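Local coordinates for protein copper-containing nitrite reductase (Hyphomicrobium denitrificans 1NES1, PDB 6TFO) that probably reduces nitrite to nitric oxide at copper centres, using electrons from a cytochrome c, as part of a homotrimer, at residues C[291-301]-C[350-361]; C[372-383]-C[401-409]. All blocks are in the same frame, centred on the assembly; numbering follows the deposited sequence.

Contacts 1 and 2 belong to one mixed six-stranded sheet in the C-terminal cupredoxin domain, and their centres are about 10 Å apart. Along the chain they come in series: contact 1 closes at residue 361 and contact 2 opens at 372. Across the sheet the order is 293-302, 351-360, 400-407, 374-377. Contact 1 is therefore the parallel pair and contact 2 an antiparallel pair next to it. Strands 351-360 and 400-407 join them, probably with backbone bonds from Leu408 to Glu350 and from Val352 to Phe406. The far end of contact 1 lies near the copper ligand His262. Contact 2 packs against two other subunits.

Contact 1. Residues C[291-301]-C[350-361]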
loop_
_atom_site.group_PDB
_atom_site.type_symbol
_atom_site.label_atom_id
_atom_site.label_comp_id
_atom_site.label_asym_id
_atom_site.label_seq_id
_atom_site.Cartn_x
_atom_site.Cartn_y
_atom_site.Cartn_z
ATOM N N VAL C 291 42.789 -8.714 -44.571
ATOM C CA VAL C 291 42.640 -9.580 -43.378
ATOM C C VAL C 291 41.972 -10.880 -43.847
ATOM O O VAL C 291 41.328 -10.867 -44.906
ATOM C CB VAL C 291 41.836 -8.766 -42.348
ATOM C CG1 VAL C 291 40.334 -8.880 -42.560
ATOM C CG2 VAL C 291 42.202 -9.137 -40.925
ATOM N N ASP C 292 42.141 -11.978 -43.119
ATOM C CA ASP C 292 41.625 -13.303 -43.556
ATOM C C ASP C 292 40.096 -13.338 -43.445
ATOM O O ASP C 292 39.455 -13.774 -44.421
ATOM C CB ASP C 292 42.295 -14.431 -42.777
ATOM C CG ASP C 292 43.789 -14.394 -42.973
ATOM O OD1 ASP C 292 44.213 -14.164 -44.118
ATOM O OD2 ASP C 292 44.505 -14.562 -41.983
ATOM N N ARG C 293 39.519 -12.881 -42.327
ATOM C CA ARG C 293 38.060 -13.046 -42.092
ATOM C C ARG C 293 37.460 -11.812 -41.417
ATOM O O ARG C 293 38.071 -11.263 -40.456
ATOM C CB ARG C 293 37.790 -14.308 -41.278
ATOM C CG ARG C 293 36.385 -14.830 -41.506
ATOM C CD ARG C 293 36.146 -16.027 -40.632
ATOM N NE ARG C 293 37.010 -17.138 -40.968
ATOM C CZ ARG C 293 36.824 -17.981 -41.971
ATOM N NH1 ARG C 293 37.674 -18.975 -42.159
ATOM N NH2 ARG C 293 35.800 -17.839 -42.785
ATOM N N GLU C 294 36.275 -11.430 -41.904
ATOM C CA GLU C 294 35.497 -10.267 -41.424
ATOM C C GLU C 294 34.177 -10.698 -40.767
ATOM O O GLU C 294 33.560 -11.703 -41.217
ATOM C CB GLU C 294 35.209 -9.361 -42.608
ATOM C CG GLU C 294 36.446 -8.804 -43.260
ATOM C CD GLU C 294 36.105 -7.694 -44.235
ATOM O OE1 GLU C 294 35.281 -7.949 -45.153
ATOM O OE2 GLU C 294 36.622 -6.568 -44.041
ATOM N N PHE C 295 33.736 -9.922 -39.775
ATOM C CA PHE C 295 32.492 -10.165 -39.003
ATOM C C PHE C 295 31.755 -8.845 -38.753
ATOM O O PHE C 295 32.405 -7.784 -38.583
ATOM C CB PHE C 295 32.811 -10.845 -37.676
ATOM C CG PHE C 295 33.308 -12.257 -37.799
ATOM C CD1 PHE C 295 32.487 -13.244 -38.312
ATOM C CD2 PHE C 295 34.581 -12.609 -37.381
ATOM C CE1 PHE C 295 32.928 -14.559 -38.408
ATOM C CE2 PHE C 295 35.021 -13.925 -37.473
ATOM C CZ PHE C 295 34.189 -14.898 -37.976
ATOM N N TYR C 296 30.424 -8.959 -38.695
ATOM C CA TYR C 296 29.428 -7.879 -38.483
ATOM C C TYR C 296 28.710 -8.111 -37.146
ATOM O O TYR C 296 27.961 -9.096 -37.023
ATOM C CB TYR C 296 28.447 -7.927 -39.648
ATOM C CG TYR C 296 27.395 -6.856 -39.693
ATOM C CD1 TYR C 296 27.489 -5.682 -38.967
ATOM C CD2 TYR C 296 26.330 -6.999 -40.556
ATOM C CE1 TYR C 296 26.532 -4.690 -39.088
ATOM C CE2 TYR C 296 25.374 -6.018 -40.696
ATOM C CZ TYR C 296 25.467 -4.860 -39.957
ATOM O OH TYR C 296 24.493 -3.914 -40.106
ATOM N N VAL C 297 28.976 -7.263 -36.153
ATOM C CA VAL C 297 28.354 -7.346 -34.803
ATOM C C VAL C 297 27.854 -5.954 -34.381
ATOM O O VAL C 297 28.618 -4.973 -34.486
ATOM C CB VAL C 297 29.316 -7.954 -33.771
ATOM C CG1 VAL C 297 28.700 -7.950 -32.380
ATOM C CG2 VAL C 297 29.744 -9.363 -34.161
ATOM N N MET C 298 26.602 -5.882 -33.909
ATOM C CA MET C 298 26.011 -4.647 -33.351
ATOM C C MET C 298 25.309 -4.959 -32.024
ATOM O O MET C 298 24.671 -6.027 -31.904
ATOM C CB MET C 298 25.037 -4.000 -34.339
ATOM C CG MET C 298 25.730 -3.404 -35.537
ATOM S SD MET C 298 24.757 -2.125 -36.376
ATOM C CE MET C 298 25.230 -0.653 -35.472
ATOM N N GLN C 299 25.473 -4.064 -31.042
ATOM C CA GLN C 299 24.903 -4.201 -29.679
ATOM C C GLN C 299 23.727 -3.240 -29.569
ATOM O O GLN C 299 23.834 -2.087 -30.022
ATOM C CB GLN C 299 25.961 -3.918 -28.606
ATOM C CG GLN C 299 25.419 -3.815 -27.196
ATOM C CD GLN C 299 26.538 -3.618 -26.213
ATOM O OE1 GLN C 299 27.620 -4.194 -26.359
ATOM N NE2 GLN C 299 26.278 -2.789 -25.210
ATOM N N GLY C 300 22.651 -3.703 -28.948
ATOM C CA GLY C 300 21.518 -2.830 -28.610
ATOM C C GLY C 300 20.778 -3.332 -27.397
ATOM O O GLY C 300 21.118 -4.429 -26.880
ATOM N N GLU C 301 19.798 -2.542 -26.972
ATOM C CA GLU C 301 18.982 -2.807 -25.765
ATOM C C GLU C 301 17.504 -2.942 -26.167
ATOM O O GLU C 301 17.058 -2.297 -27.130
ATOM C CB GLU C 301 19.167 -1.695 -24.719
ATOM C CG GLU C 301 20.589 -1.159 -24.553
ATOM C CD GLU C 301 20.831 0.239 -25.094
ATOM O OE1 GLU C 301 19.878 1.061 -25.089
ATOM O OE2 GLU C 301 21.978 0.529 -25.490
ATOM N N GLU C 350 44.514 -17.191 -38.617
ATOM C CA GLU C 350 43.796 -16.140 -39.387
ATOM C C GLU C 350 43.847 -14.817 -38.623
ATOM O O GLU C 350 43.724 -14.832 -37.375
ATOM C CB GLU C 350 42.343 -16.515 -39.632
ATOM C CG GLU C 350 42.150 -17.645 -40.608
ATOM C CD GLU C 350 40.690 -17.990 -40.798
ATOM O OE1 GLU C 350 40.359 -18.705 -41.736
ATOM O OE2 GLU C 350 39.876 -17.517 -39.998
ATOM N N THR C 351 44.047 -13.718 -39.346
ATOM C CA THR C 351 43.729 -12.354 -38.869
ATOM C C THR C 351 42.228 -12.137 -39.077
ATOM O O THR C 351 41.740 -12.391 -40.193
ATOM C CB THR C 351 44.558 -11.283 -39.580
ATOM O OG1 THR C 351 44.298 -11.511 -40.965
ATOM C CG2 THR C 351 46.033 -11.351 -39.243
ATOM N N VAL C 352 41.542 -11.716 -38.019
ATOM C CA VAL C 352 40.071 -11.526 -37.965
ATOM C C VAL C 352 39.803 -10.031 -37.785
ATOM O O VAL C 352 40.499 -9.396 -36.944
ATOM C CB VAL C 352 39.477 -12.349 -36.812
ATOM C CG1 VAL C 352 38.013 -11.999 -36.583
ATOM C CG2 VAL C 352 39.663 -13.835 -37.056
ATOM N N ARG C 353 38.870 -9.487 -38.562
ATOM C CA ARG C 353 38.355 -8.112 -38.346
ATOM C C ARG C 353 36.889 -8.202 -37.901
ATOM O O ARG C 353 36.093 -8.867 -38.595
ATOM C CB ARG C 353 38.483 -7.231 -39.595
ATOM C CG ARG C 353 37.668 -5.951 -39.483
ATOM C CD ARG C 353 38.083 -4.865 -40.436
ATOM N NE ARG C 353 38.260 -5.407 -41.761
ATOM C CZ ARG C 353 39.364 -5.311 -42.486
ATOM N NH1 ARG C 353 39.395 -5.859 -43.683
ATOM N NH2 ARG C 353 40.416 -4.650 -42.041
ATOM N N ILE C 354 36.537 -7.512 -36.813
ATOM C CA ILE C 354 35.121 -7.308 -36.382
ATOM C C ILE C 354 34.749 -5.839 -36.615
ATOM O O ILE C 354 35.382 -4.956 -35.998
ATOM C CB ILE C 354 34.918 -7.724 -34.916
ATOM C CG1 ILE C 354 35.394 -9.159 -34.657
ATOM C CG2 ILE C 354 33.467 -7.511 -34.520
ATOM C CD1 ILE C 354 35.381 -9.575 -33.212
ATOM N N PHE C 355 33.789 -5.594 -37.513
ATOM C CA PHE C 355 33.017 -4.331 -37.575
ATOM C C PHE C 355 31.979 -4.363 -36.447
ATOM O O PHE C 355 31.019 -5.160 -36.525
ATOM C CB PHE C 355 32.327 -4.169 -38.926
ATOM C CG PHE C 355 33.263 -4.148 -40.097
ATOM C CD1 PHE C 355 33.997 -3.018 -40.383
ATOM C CD2 PHE C 355 33.401 -5.255 -40.905
ATOM C CE1 PHE C 355 34.868 -2.999 -41.464
ATOM C CE2 PHE C 355 34.266 -5.231 -41.988
ATOM C CZ PHE C 355 34.997 -4.105 -42.267
ATOM N N PHE C 356 32.195 -3.548 -35.414
ATOM C CA PHE C 356 31.372 -3.510 -34.179
ATOM C C PHE C 356 30.758 -2.122 -34.025
ATOM O O PHE C 356 31.505 -1.142 -33.904
ATOM C CB PHE C 356 32.187 -3.841 -32.929
ATOM C CG PHE C 356 31.371 -3.776 -31.664
ATOM C CD1 PHE C 356 30.443 -4.756 -31.371
ATOM C CD2 PHE C 356 31.501 -2.712 -30.787
ATOM C CE1 PHE C 356 29.682 -4.682 -30.212
ATOM C CE2 PHE C 356 30.738 -2.637 -29.633
ATOM C CZ PHE C 356 29.823 -3.619 -29.349
ATOM N N GLY C 357 29.428 -2.071 -33.987
ATOM C CA GLY C 357 28.683 -0.820 -33.775
ATOM C C GLY C 357 27.630 -0.963 -32.697
ATOM O O GLY C 357 27.142 -2.074 -32.480
ATOM N N VAL C 358 27.285 0.139 -32.053
ATOM C CA VAL C 358 26.217 0.184 -31.022
ATOM C C VAL C 358 25.050 0.973 -31.609
ATOM O O VAL C 358 25.171 2.216 -31.735
ATOM C CB VAL C 358 26.747 0.817 -29.723
ATOM C CG1 VAL C 358 25.693 0.800 -28.639
ATOM C CG2 VAL C 358 28.006 0.118 -29.247
ATOM N N GLY C 359 23.985 0.263 -31.984
ATOM C CA GLY C 359 22.661 0.847 -32.274
ATOM C C GLY C 359 22.129 1.548 -31.041
ATOM O O GLY C 359 21.677 2.720 -31.149
ATOM N N GLY C 360 22.247 0.882 -29.894
ATOM C CA GLY C 360 21.831 1.425 -28.582
ATOM C C GLY C 360 20.379 1.078 -28.275
ATOM O O GLY C 360 20.041 -0.103 -28.240
ATOM N N PRO C 361 19.474 2.069 -28.073
ATOM C CA PRO C 361 19.765 3.488 -28.283
ATOM C C PRO C 361 20.553 4.269 -27.221
ATOM O O PRO C 361 20.825 5.419 -27.484
ATOM C CB PRO C 361 18.361 4.110 -28.275
ATOM C CG PRO C 361 17.603 3.256 -27.306
ATOM C CD PRO C 361 18.084 1.858 -27.645
#
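A parallel strand pair inside the C-terminal cupredoxin domain is formed by 293-301 and 351-360. Their directions differ by 22°. Arg293, Phe295 and Val297 each donate N-H to the partner strand and accept from it on their C=O; Val297 N to Phe355 O (3.0 Å) is nearly straight.

Asp292 OD2 takes the N-H of Thr351 (2.8 Å), while Thr351 OG1 receives that of Asp292. Arg293 grips Glu350 side-on, one nitrogen to each oxygen. Arg293 NE meets Glu350 OE2 at 3.0 Å, close to the guanidinium plane. Arg293 NH1 meets Glu350 OE1 at 2.7 Å, with the oxygen tilted 31° from that plane.

On the opposite face of the sheet Arg353 and Glu294 lie side by side. NE and NH1 both converge on OE2, the carboxylate turned 75° from the guanidinium. The Arg353 chain runs extended to CD, then bends at chi3, which brings NE and NH1 to Glu294. Glu294 OE1 is held by Arg201. Val291 CG1 sits over one face of the Arg353 guanidinium, toward its rim, 3.4 Å from NH1.

In this cupredoxin sandwich sheet, Phe295, Val297, Val352, Ile354 and Phe356 form an apolar patch on the same face as Arg293. Val352 CG1 sits in plane at the edge of the Phe295 ring, 3.6 Å from CD2. Val297 CG1 does the same to Phe356, at CD1 (3.8 Å).

Past Gln299 the register slips by one residue in a beta bulge. Gly359 and Gly360 carry it, close to the copper ligand His262. Beside cis-Pro361 the Glu301 carboxylate accepts from Tyr303 OH, Asn362 N and Phe363 N.

Contact 2. Residues C[372-383]-C[401-409]; sequences EIFDHVYALGSV and ATIVDFKLD
The backbones of 374-377 and 401-407 run antiparallel, with a classic beta bulge where Asp375 and His376 both face Asp405. The N-H groups of both bulge residues make weak bonds to Asp405 O. The pairing is more regular further on: Asp405 N donates to His376 O, and Tyr378 N to Ile403 O (2.9 Å).

His376 and Asp405 meet on one face of the sheet. ND1 of His376 donates to OD1 of Asp405 at 2.6 Å; the oxygen lies 4° out of the ring plane and accepts on its syn lone pair. Asp405 CG lies between its own backbone N and carbonyl carbon (chi1 57°), which brings the carboxylate over to the histidine. The nearby negative charge may raise the basicity of the ring. The other oxygen, OD2, lies at the edge of the Tyr378 ring, whose CD1 packs on Ile403 CG2 (3.7 Å).

Asp375 turns the corner of the chain. Its OD2 takes the N-H of Lys407 (3.1 Å) from above the carboxylate plane. At the other end Tyr378 O accepts from Thr402 OG1 (2.7 Å) and from Gly381 N, one on each face of the carbonyl.

The Phe374 ring has Val404 CG1 over its centre, a CH-pi contact of 3.8 Å. The Glu372 carboxylate approaches the Phe406 ring obliquely, Glu372 CD 3.6 Å from Phe406 CD2, the planes 27° apart. Ile373 N donates to Glu372 OE2.

Val404 also packs on Ile354 of strand 351-360, which pairs with 401-407 on its far side. Strand 388-391 bonds to the outer side of 374-377. Leu380 touches Leu388 of a second subunit, and Ile373 touches the copper ligand His227 of a third.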
loop_
_atom_site.group_PDB
_atom_site.type_symbol
_atom_site.label_atom_id
_atom_site.label_comp_id
_atom_site.label_asym_id
_atom_site.label_seq_id
_atom_site.Cartn_x
_atom_site.Cartn_y
_atom_site.Cartn_z
ATOM N N GLU C 372 41.567 -12.812 -26.017
ATOM C CA GLU C 372 42.277 -12.101 -27.114
ATOM C C GLU C 372 42.562 -10.649 -26.710
ATOM O O GLU C 372 41.996 -10.155 -25.696
ATOM C CB GLU C 372 41.479 -12.148 -28.418
ATOM C CG GLU C 372 41.893 -13.287 -29.347
ATOM C CD GLU C 372 43.300 -13.203 -29.911
ATOM O OE1 GLU C 372 43.806 -14.254 -30.383
ATOM O OE2 GLU C 372 43.880 -12.086 -29.890
ATOM N N ILE C 373 43.481 -10.030 -27.462
ATOM C CA ILE C 373 43.889 -8.604 -27.366
ATOM C C ILE C 373 43.729 -8.026 -28.760
ATOM O O ILE C 373 44.000 -8.748 -29.725
ATOM C CB ILE C 373 45.322 -8.460 -26.840
ATOM C CG1 ILE C 373 45.549 -9.391 -25.641
ATOM C CG2 ILE C 373 45.623 -6.996 -26.527
ATOM C CD1 ILE C 373 46.923 -9.334 -25.010
ATOM N N PHE C 374 43.243 -6.800 -28.853
ATOM C CA PHE C 374 43.032 -6.149 -30.161
ATOM C C PHE C 374 44.393 -5.681 -30.684
ATOM O O PHE C 374 45.021 -4.849 -30.012
ATOM C CB PHE C 374 41.992 -5.031 -30.025
ATOM C CG PHE C 374 40.640 -5.501 -29.558
ATOM C CD1 PHE C 374 40.093 -6.665 -30.061
ATOM C CD2 PHE C 374 39.921 -4.778 -28.628
ATOM C CE1 PHE C 374 38.850 -7.104 -29.639
ATOM C CE2 PHE C 374 38.681 -5.216 -28.204
ATOM C CZ PHE C 374 38.155 -6.390 -28.693
ATOM N N ASP C 375 44.863 -6.254 -31.800
ATOM C CA ASP C 375 46.125 -5.814 -32.442
ATOM C C ASP C 375 45.920 -4.359 -32.856
ATOM O O ASP C 375 46.753 -3.548 -32.479
ATOM C CB ASP C 375 46.518 -6.722 -33.603
ATOM C CG ASP C 375 47.042 -8.077 -33.156
ATOM O OD1 ASP C 375 47.551 -8.164 -32.046
ATOM O OD2 ASP C 375 46.918 -9.045 -33.918
ATOM N N HIS C 376 44.796 -4.062 -33.521
ATOM C CA HIS C 376 44.408 -2.709 -34.011
ATOM C C HIS C 376 42.987 -2.375 -33.558
ATOM O O HIS C 376 42.123 -3.247 -33.625
ATOM C CB HIS C 376 44.545 -2.620 -35.537
ATOM C CG HIS C 376 45.922 -2.944 -35.999
ATOM N ND1 HIS C 376 46.280 -4.210 -36.437
ATOM C CD2 HIS C 376 47.046 -2.196 -36.017
ATOM C CE1 HIS C 376 47.560 -4.216 -36.726
ATOM N NE2 HIS C 376 48.046 -2.990 -36.480
ATOM N N VAL C 377 42.787 -1.134 -33.113
ATOM C CA VAL C 377 41.470 -0.539 -32.758
ATOM C C VAL C 377 41.349 0.783 -33.498
ATOM O O VAL C 377 42.150 1.692 -33.242
ATOM C CB VAL C 377 41.333 -0.327 -31.237
ATOM C CG1 VAL C 377 40.052 0.437 -30.900
ATOM C CG2 VAL C 377 41.425 -1.641 -30.465
ATOM N N TYR C 378 40.355 0.914 -34.363
ATOM C CA TYR C 378 40.117 2.163 -35.126
ATOM C C TYR C 378 39.293 3.070 -34.213
ATOM O O TYR C 378 38.068 2.930 -34.166
ATOM C CB TYR C 378 39.521 1.806 -36.489
ATOM C CG TYR C 378 40.486 1.107 -37.426
ATOM C CD1 TYR C 378 40.956 -0.170 -37.159
ATOM C CD2 TYR C 378 40.976 1.745 -38.553
ATOM C CE1 TYR C 378 41.844 -0.812 -38.004
ATOM C CE2 TYR C 378 41.863 1.122 -39.411
ATOM C CZ TYR C 378 42.297 -0.161 -39.137
ATOM O OH TYR C 378 43.189 -0.750 -39.985
ATOM N N ALA C 379 39.964 3.909 -33.425
ATOM C CA ALA C 379 39.380 4.744 -32.355
ATOM C C ALA C 379 38.299 5.650 -32.959
ATOM O O ALA C 379 38.579 6.346 -33.996
ATOM C CB ALA C 379 40.447 5.551 -31.657
ATOM N N LEU C 380 37.111 5.608 -32.343
ATOM C CA LEU C 380 35.926 6.430 -32.690
ATOM C C LEU C 380 35.511 6.125 -34.129
ATOM O O LEU C 380 34.792 6.939 -34.721
ATOM C CB LEU C 380 36.251 7.910 -32.451
ATOM C CG LEU C 380 36.664 8.250 -31.013
ATOM C CD1 LEU C 380 36.946 9.741 -30.843
ATOM C CD2 LEU C 380 35.583 7.825 -30.019
ATOM N N GLY C 381 35.909 4.953 -34.631
ATOM C CA GLY C 381 35.597 4.487 -35.996
ATOM C C GLY C 381 36.304 5.293 -37.078
ATOM O O GLY C 381 35.784 5.315 -38.233
ATOM N N SER C 382 37.427 5.944 -36.734
ATOM C CA SER C 382 38.284 6.639 -37.727
ATOM C C SER C 382 39.035 5.588 -38.530
ATOM O O SER C 382 39.744 4.744 -37.942
ATOM C CB SER C 382 39.224 7.632 -37.141
ATOM O OG SER C 382 39.936 8.271 -38.194
ATOM N N VAL C 383 38.815 5.615 -39.834
ATOM C CA VAL C 383 39.428 4.666 -40.794
ATOM C C VAL C 383 40.635 5.387 -41.416
ATOM O O VAL C 383 41.457 4.724 -42.012
ATOM C CB VAL C 383 38.324 4.231 -41.769
ATOM C CG1 VAL C 383 38.716 4.315 -43.234
ATOM C CG2 VAL C 383 37.796 2.861 -41.409
ATOM N N ALA C 401 30.613 3.359 -33.927
ATOM C CA ALA C 401 31.142 2.059 -34.384
ATOM C C ALA C 401 32.661 2.157 -34.370
ATOM O O ALA C 401 33.179 3.261 -34.223
ATOM C CB ALA C 401 30.616 1.719 -35.760
ATOM N N THR C 402 33.306 1.005 -34.433
ATOM C CA THR C 402 34.770 0.833 -34.464
ATOM C C THR C 402 35.088 -0.386 -35.333
ATOM O O THR C 402 34.136 -1.082 -35.800
ATOM C CB THR C 402 35.375 0.696 -33.058
ATOM O OG1 THR C 402 36.800 0.825 -33.148
ATOM C CG2 THR C 402 35.073 -0.628 -32.400
ATOM N N ILE C 403 36.382 -0.578 -35.566
ATOM C CA ILE C 403 36.956 -1.779 -36.210
ATOM C C ILE C 403 38.027 -2.284 -35.259
ATOM O O ILE C 403 38.819 -1.459 -34.788
ATOM C CB ILE C 403 37.522 -1.417 -37.590
ATOM C CG1 ILE C 403 36.406 -0.980 -38.545
ATOM C CG2 ILE C 403 38.347 -2.565 -38.143
ATOM C CD1 ILE C 403 36.899 -0.305 -39.806
ATOM N N VAL C 404 38.009 -3.568 -34.954
ATOM C CA VAL C 404 39.114 -4.237 -34.228
ATOM C C VAL C 404 39.594 -5.378 -35.124
ATOM O O VAL C 404 38.756 -5.957 -35.836
ATOM C CB VAL C 404 38.685 -4.743 -32.840
ATOM C CG1 VAL C 404 38.234 -3.601 -31.941
ATOM C CG2 VAL C 404 37.617 -5.818 -32.935
ATOM N N ASP C 405 40.893 -5.660 -35.104
ATOM C CA ASP C 405 41.446 -6.899 -35.702
ATOM C C ASP C 405 42.441 -7.513 -34.718
ATOM O O ASP C 405 42.940 -6.806 -33.828
ATOM C CB ASP C 405 42.005 -6.646 -37.105
ATOM C CG ASP C 405 43.080 -5.575 -37.208
ATOM O OD1 ASP C 405 44.182 -5.774 -36.606
ATOM O OD2 ASP C 405 42.811 -4.557 -37.905
ATOM N N PHE C 406 42.669 -8.804 -34.866
ATOM C CA PHE C 406 43.651 -9.575 -34.078
ATOM C C PHE C 406 43.969 -10.841 -34.871
ATOM O O PHE C 406 43.173 -11.223 -35.768
ATOM C CB PHE C 406 43.096 -9.845 -32.681
ATOM C CG PHE C 406 41.709 -10.436 -32.689
ATOM C CD1 PHE C 406 40.593 -9.617 -32.730
ATOM C CD2 PHE C 406 41.527 -11.810 -32.686
ATOM C CE1 PHE C 406 39.323 -10.159 -32.758
ATOM C CE2 PHE C 406 40.256 -12.353 -32.734
ATOM C CZ PHE C 406 39.157 -11.524 -32.765
ATOM N N LYS C 407 45.124 -11.442 -34.589
ATOM C CA LYS C 407 45.524 -12.743 -35.175
ATOM C C LYS C 407 45.145 -13.815 -34.173
ATOM O O LYS C 407 45.465 -13.661 -32.976
ATOM C CB LYS C 407 47.019 -12.851 -35.511
ATOM C CG LYS C 407 47.342 -13.921 -36.549
ATOM C CD LYS C 407 48.773 -14.364 -36.602
ATOM C CE LYS C 407 49.072 -15.166 -37.850
ATOM N NZ LYS C 407 50.514 -15.139 -38.193
ATOM N N LEU C 408 44.468 -14.841 -34.672
ATOM C CA LEU C 408 44.180 -16.058 -33.895
ATOM C C LEU C 408 45.466 -16.867 -33.853
ATOM O O LEU C 408 45.707 -17.656 -34.773
ATOM C CB LEU C 408 43.020 -16.795 -34.562
ATOM C CG LEU C 408 41.689 -16.053 -34.478
ATOM C CD1 LEU C 408 40.619 -16.789 -35.269
ATOM C CD2 LEU C 408 41.286 -15.871 -33.020
ATOM N N ASP C 409 46.275 -16.619 -32.834
ATOM C CA ASP C 409 47.567 -17.316 -32.630
ATOM C C ASP C 409 47.251 -18.782 -32.318
ATOM O O ASP C 409 48.041 -19.645 -32.712
ATOM C CB ASP C 409 48.411 -16.670 -31.521
ATOM C CG ASP C 409 48.325 -15.152 -31.482
ATOM O OD1 ASP C 409 47.363 -14.621 -30.873
ATOM O OD2 ASP C 409 49.198 -14.515 -32.082
HETATM O O HOH W 1 46.227 -12.494 -30.597
HETATM O O HOH W 2 46.756 -8.098 -36.433
#